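PDB 6AD3: lovastatin nonaketide synthase mokA, which catalyses the iterative nine-step assembly of the polyketide of monacolin K (lovastatin), the piece here being its condensation domain. Local coordinates for residues P290-H302 / V419-P431. The protein carries 1 engineered substitution. Residues are numbered along the deposited sequence; the frame is centred on the assembly and turned at random.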
ATOM      1  N   PRO A 290      27.667  12.373  -3.947  1.00 80.65           N
ATOM      2  CA  PRO A 290      27.202  12.844  -5.257  1.00 84.33           C
ATOM      3  C   PRO A 290      26.448  14.162  -5.138  1.00 73.69           C
ATOM      4  O   PRO A 290      26.654  15.090  -5.904  1.00 91.82           O
ATOM      5  CB  PRO A 290      26.241  11.736  -5.732  1.00 79.21           C
ATOM      6  CG  PRO A 290      26.664  10.518  -5.028  1.00 69.36           C
ATOM      7  CD  PRO A 290      26.927  11.048  -3.669  1.00 76.74           C
ATOM      8  N   ASN A 291      25.573  14.258  -4.165  1.00 77.10           N
ATOM      9  CA  ASN A 291      24.834  15.490  -3.991  1.00 67.60           C
ATOM     10  C   ASN A 291      24.331  16.061  -5.315  1.00 54.11           C
ATOM     11  O   ASN A 291      24.532  17.225  -5.587  1.00 51.91           O
ATOM     12  CB  ASN A 291      25.635  16.509  -3.224  1.00 61.93           C
ATOM     13  CG  ASN A 291      25.174  16.633  -1.784  1.00 63.17           C
ATOM     14  OD1 ASN A 291      24.729  15.664  -1.178  1.00 60.46           O
ATOM     15  ND2 ASN A 291      25.289  17.823  -1.233  1.00 64.72           N
ATOM     16  N   HIS A 292      23.730  15.243  -6.157  1.00 46.01           N
ATOM     17  CA  HIS A 292      23.241  15.766  -7.433  1.00 50.26           C
ATOM     18  C   HIS A 292      21.758  16.026  -7.361  1.00 42.78           C
ATOM     19  O   HIS A 292      21.064  15.505  -6.470  1.00 36.27           O
ATOM     20  CB  HIS A 292      23.544  14.808  -8.574  1.00 56.91           C
ATOM     21  CG  HIS A 292      23.503  13.374  -8.174  1.00 68.01           C
ATOM     22  ND1 HIS A 292      24.626  12.576  -8.163  1.00 79.07           N
ATOM     23  CD2 HIS A 292      22.496  12.622  -7.668  1.00 74.64           C
ATOM     24  CE1 HIS A 292      24.300  11.374  -7.722  1.00 94.85           C
ATOM     25  NE2 HIS A 292      23.016  11.379  -7.405  1.00 96.72           N
ATOM     26  N   ALA A 293      21.273  16.811  -8.320  1.00 33.44           N
ATOM     27  CA  ALA A 293      19.901  17.245  -8.331  1.00 32.69           C
ATOM     28  C   ALA A 293      19.046  15.994  -8.436  1.00 29.46           C
ATOM     29  O   ALA A 293      19.451  15.023  -9.055  1.00 30.41           O
ATOM     30  CB  ALA A 293      19.652  18.161  -9.519  1.00 36.27           C
ATOM     31  N   ARG A 294      17.867  16.040  -7.837  1.00 29.77           N
ATOM     32  CA  ARG A 294      16.856  15.037  -8.048  1.00 29.16           C
ATOM     33  C   ARG A 294      16.402  15.052  -9.508  1.00 28.92           C
ATOM     34  O   ARG A 294      16.101  16.106 -10.043  1.00 30.40           O
ATOM     35  CB  ARG A 294      15.659  15.305  -7.102  1.00 31.46           C
ATOM     36  CG  ARG A 294      16.057  15.364  -5.624  1.00 34.51           C
ATOM     37  CD  ARG A 294      14.874  15.738  -4.720  1.00 36.47           C
ATOM     38  NE  ARG A 294      13.780  14.788  -4.829  1.00 27.01           N
ATOM     39  CZ  ARG A 294      13.523  13.839  -3.947  1.00 24.86           C
ATOM     40  NH1 ARG A 294      14.275  13.684  -2.893  1.00 25.35           N
ATOM     41  NH2 ARG A 294      12.541  12.999  -4.157  1.00 23.70           N
ATOM     42  N   GLN A 295      16.499  13.907 -10.174  1.00 27.84           N
ATOM     43  CA  GLN A 295      16.278  13.821 -11.616  1.00 31.11           C
ATOM     44  C   GLN A 295      14.850  13.332 -11.924  1.00 30.35           C
ATOM     45  O   GLN A 295      14.575  12.166 -11.716  1.00 28.58           O
ATOM     46  CB  GLN A 295      17.296  12.824 -12.217  1.00 34.47           C
ATOM     47  CG  GLN A 295      17.913  13.252 -13.527  1.00 51.34           C
ATOM     48  CD  GLN A 295      18.633  14.577 -13.425  1.00 55.89           C
ATOM     49  OE1 GLN A 295      19.344  14.843 -12.451  1.00 62.64           O
ATOM     50  NE2 GLN A 295      18.399  15.446 -14.397  1.00 62.72           N
ATOM     51  N   PRO A 296      13.993  14.195 -12.534  1.00 26.72           N
ATOM     52  CA  PRO A 296      12.589  13.840 -12.779  1.00 29.45           C
ATOM     53  C   PRO A 296      12.458  12.515 -13.511  1.00 28.72           C
ATOM     54  O   PRO A 296      13.209  12.237 -14.442  1.00 27.97           O
ATOM     55  CB  PRO A 296      12.070  15.009 -13.608  1.00 33.95           C
ATOM     56  CG  PRO A 296      12.906  16.165 -13.152  1.00 31.61           C
ATOM     57  CD  PRO A 296      14.272  15.582 -12.944  1.00 31.22           C
ATOM     58  N   ASN A 297      11.698  11.606 -12.920  1.00 24.85           N
ATOM     59  CA  ASN A 297      11.591  10.241 -13.421  1.00 25.17           C
ATOM     60  C   ASN A 297      10.175   9.652 -13.262  1.00 20.81           C
ATOM     61  O   ASN A 297      10.026   8.450 -13.267  1.00 18.90           O
ATOM     62  CB  ASN A 297      12.572   9.324 -12.659  1.00 31.72           C
ATOM     63  CG  ASN A 297      13.872   9.075 -13.412  1.00 53.60           C
ATOM     64  OD1 ASN A 297      14.820   9.870 -13.333  1.00 58.93           O
ATOM     65  ND2 ASN A 297      13.965   7.911 -14.051  1.00 53.29           N
ATOM     66  N   SER A 298       9.149  10.498 -13.166  1.00 21.24           N
ATOM     67  CA  SER A 298       7.773  10.022 -12.995  1.00 20.42           C
ATOM     68  C   SER A 298       7.698   8.968 -11.866  1.00 17.57           C
ATOM     69  O   SER A 298       6.873   8.067 -11.917  1.00 17.98           O
ATOM     70  CB  SER A 298       7.213   9.486 -14.309  1.00 23.70           C
ATOM     71  OG  SER A 298       7.104  10.561 -15.233  1.00 23.22           O
ATOM     72  N   TRP A 299       8.442   9.239 -10.790  1.00 18.10           N
ATOM     73  CA  TRP A 299       8.397   8.444  -9.550  1.00 17.08           C
ATOM     74  C   TRP A 299       8.759   6.993  -9.819  1.00 16.74           C
ATOM     75  O   TRP A 299       8.496   6.123  -8.978  1.00 16.78           O
ATOM     76  CB  TRP A 299       7.011   8.502  -8.920  1.00 15.57           C
ATOM     77  CG  TRP A 299       6.590   9.813  -8.462  1.00 15.62           C
ATOM     78  CD1 TRP A 299       7.360  10.936  -8.319  1.00 22.56           C
ATOM     79  CD2 TRP A 299       5.284  10.166  -8.041  1.00 15.61           C
ATOM     80  NE1 TRP A 299       6.569  12.000  -7.966  1.00 18.09           N
ATOM     81  CE2 TRP A 299       5.279  11.541  -7.807  1.00 18.35           C
ATOM     82  CE3 TRP A 299       4.085   9.441  -7.887  1.00 15.46           C
ATOM     83  CZ2 TRP A 299       4.146  12.209  -7.373  1.00 18.64           C
ATOM     84  CZ3 TRP A 299       2.966  10.099  -7.479  1.00 16.18           C
ATOM     85  CH2 TRP A 299       2.992  11.481  -7.247  1.00 15.93           C
ATOM     86  N   LYS A 300       9.596   6.757 -10.825  1.00 15.26           N
ATOM     87  CA  LYS A 300      10.124   5.428 -11.024  1.00 17.88           C
ATOM     88  C   LYS A 300      10.965   4.998  -9.834  1.00 15.73           C
ATOM     89  O   LYS A 300      11.708   5.818  -9.276  1.00 16.71           O
ATOM     90  CB  LYS A 300      10.983   5.362 -12.305  1.00 19.50           C
ATOM     91  CG  LYS A 300      11.562   3.977 -12.535  1.00 25.15           C
ATOM     92  CD  LYS A 300      12.248   3.875 -13.876  1.00 37.64           C
ATOM     93  CE  LYS A 300      13.627   4.513 -13.845  1.00 47.65           C
ATOM     94  NZ  LYS A 300      14.717   3.525 -14.100  1.00 61.51           N
ATOM     95  N   GLN A 301      10.798   3.741  -9.402  1.00 14.72           N
ATOM     96  CA  GLN A 301      11.494   3.211  -8.225  1.00 16.47           C
ATOM     97  C   GLN A 301      12.369   2.021  -8.564  1.00 18.86           C
ATOM     98  O   GLN A 301      12.072   1.255  -9.502  1.00 18.48           O
ATOM     99  CB  GLN A 301      10.499   2.804  -7.100  1.00 14.99           C
ATOM    100  CG  GLN A 301       9.728   3.989  -6.519  1.00 14.99           C
ATOM    101  CD  GLN A 301       8.464   3.597  -5.749  1.00 14.37           C
ATOM    102  OE1 GLN A 301       8.363   3.813  -4.500  1.00 17.40           O
ATOM    103  NE2 GLN A 301       7.582   2.898  -6.421  1.00 13.40           N
ATOM    104  N   HIS A 302      13.541   1.981  -7.942  1.00 17.05           N
ATOM    105  CA  HIS A 302      14.356   0.764  -7.916  1.00 18.28           C
ATOM    106  C   HIS A 302      13.980  -0.030  -6.680  1.00 17.05           C
ATOM    107  O   HIS A 302      13.664   0.556  -5.658  1.00 16.34           O
ATOM    108  CB  HIS A 302      15.832   1.100  -7.853  1.00 19.06           C
ATOM    109  CG  HIS A 302      16.299   2.013  -8.947  1.00 18.09           C
ATOM    110  ND1 HIS A 302      16.125   1.718 -10.280  1.00 20.76           N
ATOM    111  CD2 HIS A 302      17.070   3.122  -8.903  1.00 23.24           C
ATOM    112  CE1 HIS A 302      16.721   2.638 -11.012  1.00 20.75           C
ATOM    113  NE2 HIS A 302      17.292   3.513 -10.200  1.00 22.14           N
ATOM    114  N   VAL A 419      -0.375  19.176  -4.405  1.00 27.70           N
ATOM    115  CA  VAL A 419      -0.394  17.793  -4.901  1.00 24.43           C
ATOM    116  C   VAL A 419       0.880  17.496  -5.703  1.00 26.41           C
ATOM    117  O   VAL A 419       1.192  18.186  -6.679  1.00 25.55           O
ATOM    118  CB  VAL A 419      -1.609  17.591  -5.814  1.00 29.01           C
ATOM    119  CG1 VAL A 419      -1.544  16.240  -6.480  1.00 29.30           C
ATOM    120  CG2 VAL A 419      -2.905  17.754  -5.018  1.00 28.17           C
ATOM    121  N   PRO A 420       1.620  16.457  -5.325  1.00 24.49           N
ATOM    122  CA  PRO A 420       2.856  16.214  -6.063  1.00 22.37           C
ATOM    123  C   PRO A 420       2.596  15.605  -7.439  1.00 23.80           C
ATOM    124  O   PRO A 420       1.612  14.851  -7.622  1.00 22.13           O
ATOM    125  CB  PRO A 420       3.608  15.221  -5.179  1.00 23.54           C
ATOM    126  CG  PRO A 420       2.519  14.464  -4.463  1.00 22.32           C
ATOM    127  CD  PRO A 420       1.381  15.452  -4.277  1.00 23.84           C
ATOM    128  N   GLY A 421       3.492  15.885  -8.385  1.00 20.81           N
ATOM    129  CA  GLY A 421       3.299  15.461  -9.776  1.00 22.37           C
ATOM    130  C   GLY A 421       4.317  14.461 -10.216  1.00 25.82           C
ATOM    131  O   GLY A 421       5.533  14.649  -9.979  1.00 29.02           O
ATOM    132  N   ALA A 422       3.838  13.333 -10.755  1.00 23.11           N
ATOM    133  CA  ALA A 422       4.730  12.332 -11.295  1.00 24.72           C
ATOM    134  C   ALA A 422       4.986  12.640 -12.766  1.00 26.20           C
ATOM    135  O   ALA A 422       4.206  12.255 -13.635  1.00 23.34           O
ATOM    136  CB  ALA A 422       4.135  10.943 -11.136  1.00 22.68           C
ATOM    137  N   THR A 423       6.032  13.401 -13.036  1.00 25.50           N
ATOM    138  CA  THR A 423       6.274  13.882 -14.404  1.00 27.21           C
ATOM    139  C   THR A 423       7.757  13.706 -14.825  1.00 31.71           C
ATOM    140  O   THR A 423       8.630  13.271 -14.025  1.00 31.80           O
ATOM    141  CB  THR A 423       5.907  15.375 -14.537  1.00 26.63           C
ATOM    142  OG1 THR A 423       6.829  16.150 -13.774  1.00 27.52           O
ATOM    143  CG2 THR A 423       4.498  15.651 -14.036  1.00 27.32           C
ATOM    144  N   ALA A 424       8.054  14.123 -16.048  1.00 30.99           N
ATOM    145  CA  ALA A 424       9.433  14.191 -16.511  1.00 35.63           C
ATOM    146  C   ALA A 424      10.094  15.570 -16.280  1.00 39.10           C
ATOM    147  O   ALA A 424      11.254  15.759 -16.669  1.00 40.84           O
ATOM    148  CB  ALA A 424       9.503  13.814 -17.992  1.00 40.12           C
ATOM    149  N   GLU A 425       9.366  16.530 -15.698  1.00 37.98           N
ATOM    150  CA  GLU A 425       9.918  17.888 -15.470  1.00 41.99           C
ATOM    151  C   GLU A 425      10.118  18.292 -13.995  1.00 42.70           C
ATOM    152  O   GLU A 425      10.801  19.270 -13.710  1.00 37.45           O
ATOM    153  CB  GLU A 425       9.071  18.966 -16.176  1.00 57.66           C
ATOM    154  CG  GLU A 425       7.589  18.646 -16.305  1.00 65.19           C
ATOM    155  CD  GLU A 425       7.269  17.915 -17.595  1.00 71.52           C
ATOM    156  OE1 GLU A 425       6.368  17.046 -17.580  1.00 68.88           O
ATOM    157  OE2 GLU A 425       7.957  18.179 -18.613  1.00 68.48           O
ATOM    158  N   THR A 426       9.533  17.553 -13.060  1.00 36.97           N
ATOM    159  CA  THR A 426       9.794  17.793 -11.630  1.00 37.45           C
ATOM    160  C   THR A 426      10.108  16.483 -10.927  1.00 38.21           C
ATOM    161  O   THR A 426       9.625  15.439 -11.332  1.00 36.28           O
ATOM    162  CB  THR A 426       8.570  18.408 -10.947  1.00 45.44           C
ATOM    163  OG1 THR A 426       8.843  18.582  -9.548  1.00 58.40           O
ATOM    164  CG2 THR A 426       7.333  17.491 -11.108  1.00 49.65           C
ATOM    165  N   ALA A 427      10.854  16.545  -9.832  1.00 34.21           N
ATOM    166  CA  ALA A 427      11.012  15.372  -8.952  1.00 33.18           C
ATOM    167  C   ALA A 427      11.038  15.778  -7.467  1.00 32.64           C
ATOM    168  O   ALA A 427      11.767  15.179  -6.653  1.00 31.20           O
ATOM    169  CB  ALA A 427      12.269  14.624  -9.295  1.00 35.68           C
ATOM    170  N   GLU A 428      10.125  16.671  -7.107  1.00 25.58           N
ATOM    171  CA  GLU A 428      10.025  17.205  -5.751  1.00 27.77           C
ATOM    172  C   GLU A 428       9.778  16.078  -4.762  1.00 25.19           C
ATOM    173  O   GLU A 428       9.111  15.123  -5.089  1.00 21.37           O
ATOM    174  CB  GLU A 428       8.849  18.169  -5.674  1.00 31.80           C
ATOM    175  CG  GLU A 428       9.161  19.545  -6.218  1.00 46.62           C
ATOM    176  CD  GLU A 428       8.384  20.621  -5.494  1.00 69.65           C
ATOM    177  OE1 GLU A 428       9.025  21.552  -4.961  1.00 88.20           O
ATOM    178  OE2 GLU A 428       7.143  20.480  -5.369  1.00 63.79           O
ATOM    179  N   PRO A 429      10.368  16.178  -3.570  1.00 22.41           N
ATOM    180  CA  PRO A 429       9.986  15.242  -2.514  1.00 22.00           C
ATOM    181  C   PRO A 429       8.483  15.261  -2.257  1.00 20.19           C
ATOM    182  O   PRO A 429       7.812  16.280  -2.436  1.00 19.60           O
ATOM    183  CB  PRO A 429      10.779  15.724  -1.298  1.00 22.29           C
ATOM    184  CG  PRO A 429      11.773  16.705  -1.820  1.00 26.67           C
ATOM    185  CD  PRO A 429      11.174  17.293  -3.050  1.00 24.33           C
ATOM    186  N   ALA A 430       7.974  14.145  -1.780  1.00 17.31           N
ATOM    187  CA  ALA A 430       6.603  14.049  -1.335  1.00 14.96           C
ATOM    188  C   ALA A 430       6.312  15.083  -0.257  1.00 16.65           C
ATOM    189  O   ALA A 430       7.163  15.384   0.547  1.00 15.77           O
ATOM    190  CB  ALA A 430       6.337  12.672  -0.817  1.00 14.49           C
ATOM    191  N   PRO A 431       5.054  15.572  -0.194  1.00 17.67           N
ATOM    192  CA  PRO A 431       4.668  16.451   0.931  1.00 18.45           C
ATOM    193  C   PRO A 431       4.686  15.767   2.267  1.00 16.74           C
ATOM    194  O   PRO A 431       4.235  14.620   2.382  1.00 16.51           O
ATOM    195  CB  PRO A 431       3.249  16.863   0.612  1.00 18.86           C
ATOM    196  CG  PRO A 431       2.773  15.998  -0.493  1.00 19.68           C
ATOM    197  CD  PRO A 431       3.945  15.286  -1.108  1.00 19.20           C
TER
HETATM  198  O   HOH W   1       9.701  12.409  -5.302  1.00 22.33           O
HETATM  199  O   HOH W   2       7.351  14.687  -7.437  1.00 27.11           O
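Ala422 sets its methyl group over the six-membered ring of Trp299, CB lying 3.5 Å from the ring centroid and 16° off the normal, a CH-pi contact. Pro420 O lies at the rim near CH2, and Pro420 CB packs against CZ2 at 3.8 Å, while a water in the ring plane accepts from Trp299 NE1 at 2.8 Å and donates to the carbonyls of Gly421 and Glu428. Arg294 grips the other end of the loop: its NE gives a fairly straight bond (2.7 Å, 162°) to Ala427 O, which lies close to the guanidinium plane, and Pro429 N and CA lie over one face, N displaced toward the rim. A bend at chi3 (59°) swings NE toward Ala427 O, and the side chain crosses that of Pro429 at a slant. A second water links Arg294 NH2, weakly, to Glu428 O. Midway, Pro296 CB nestles among carbonyls, 3.3 Å from Ala424 O, and its CA meets Ala427 CB. Ser298 N donates to Thr423 O at 2.9 Å; Ser298 is inside the type I' turn Asn297–Lys300, which also carries Trp299. Thr423 OG1 receives the backbone N-H groups of Glu425 and Thr426, an ST turn and ST motif that tie together the bend whose carbonyls face Pro296 CB. Farther out, Asp467 forms a salt bridge with Arg294 NH2, and Pro420 packs on helix 80-91. The contact thus fastens the loop following helix 408-414 to the lead-in of edge strand 301-307, with one charged side chain, one backbone bond and bridging waters satisfying carbonyls of a segment that lacks regular secondary structure.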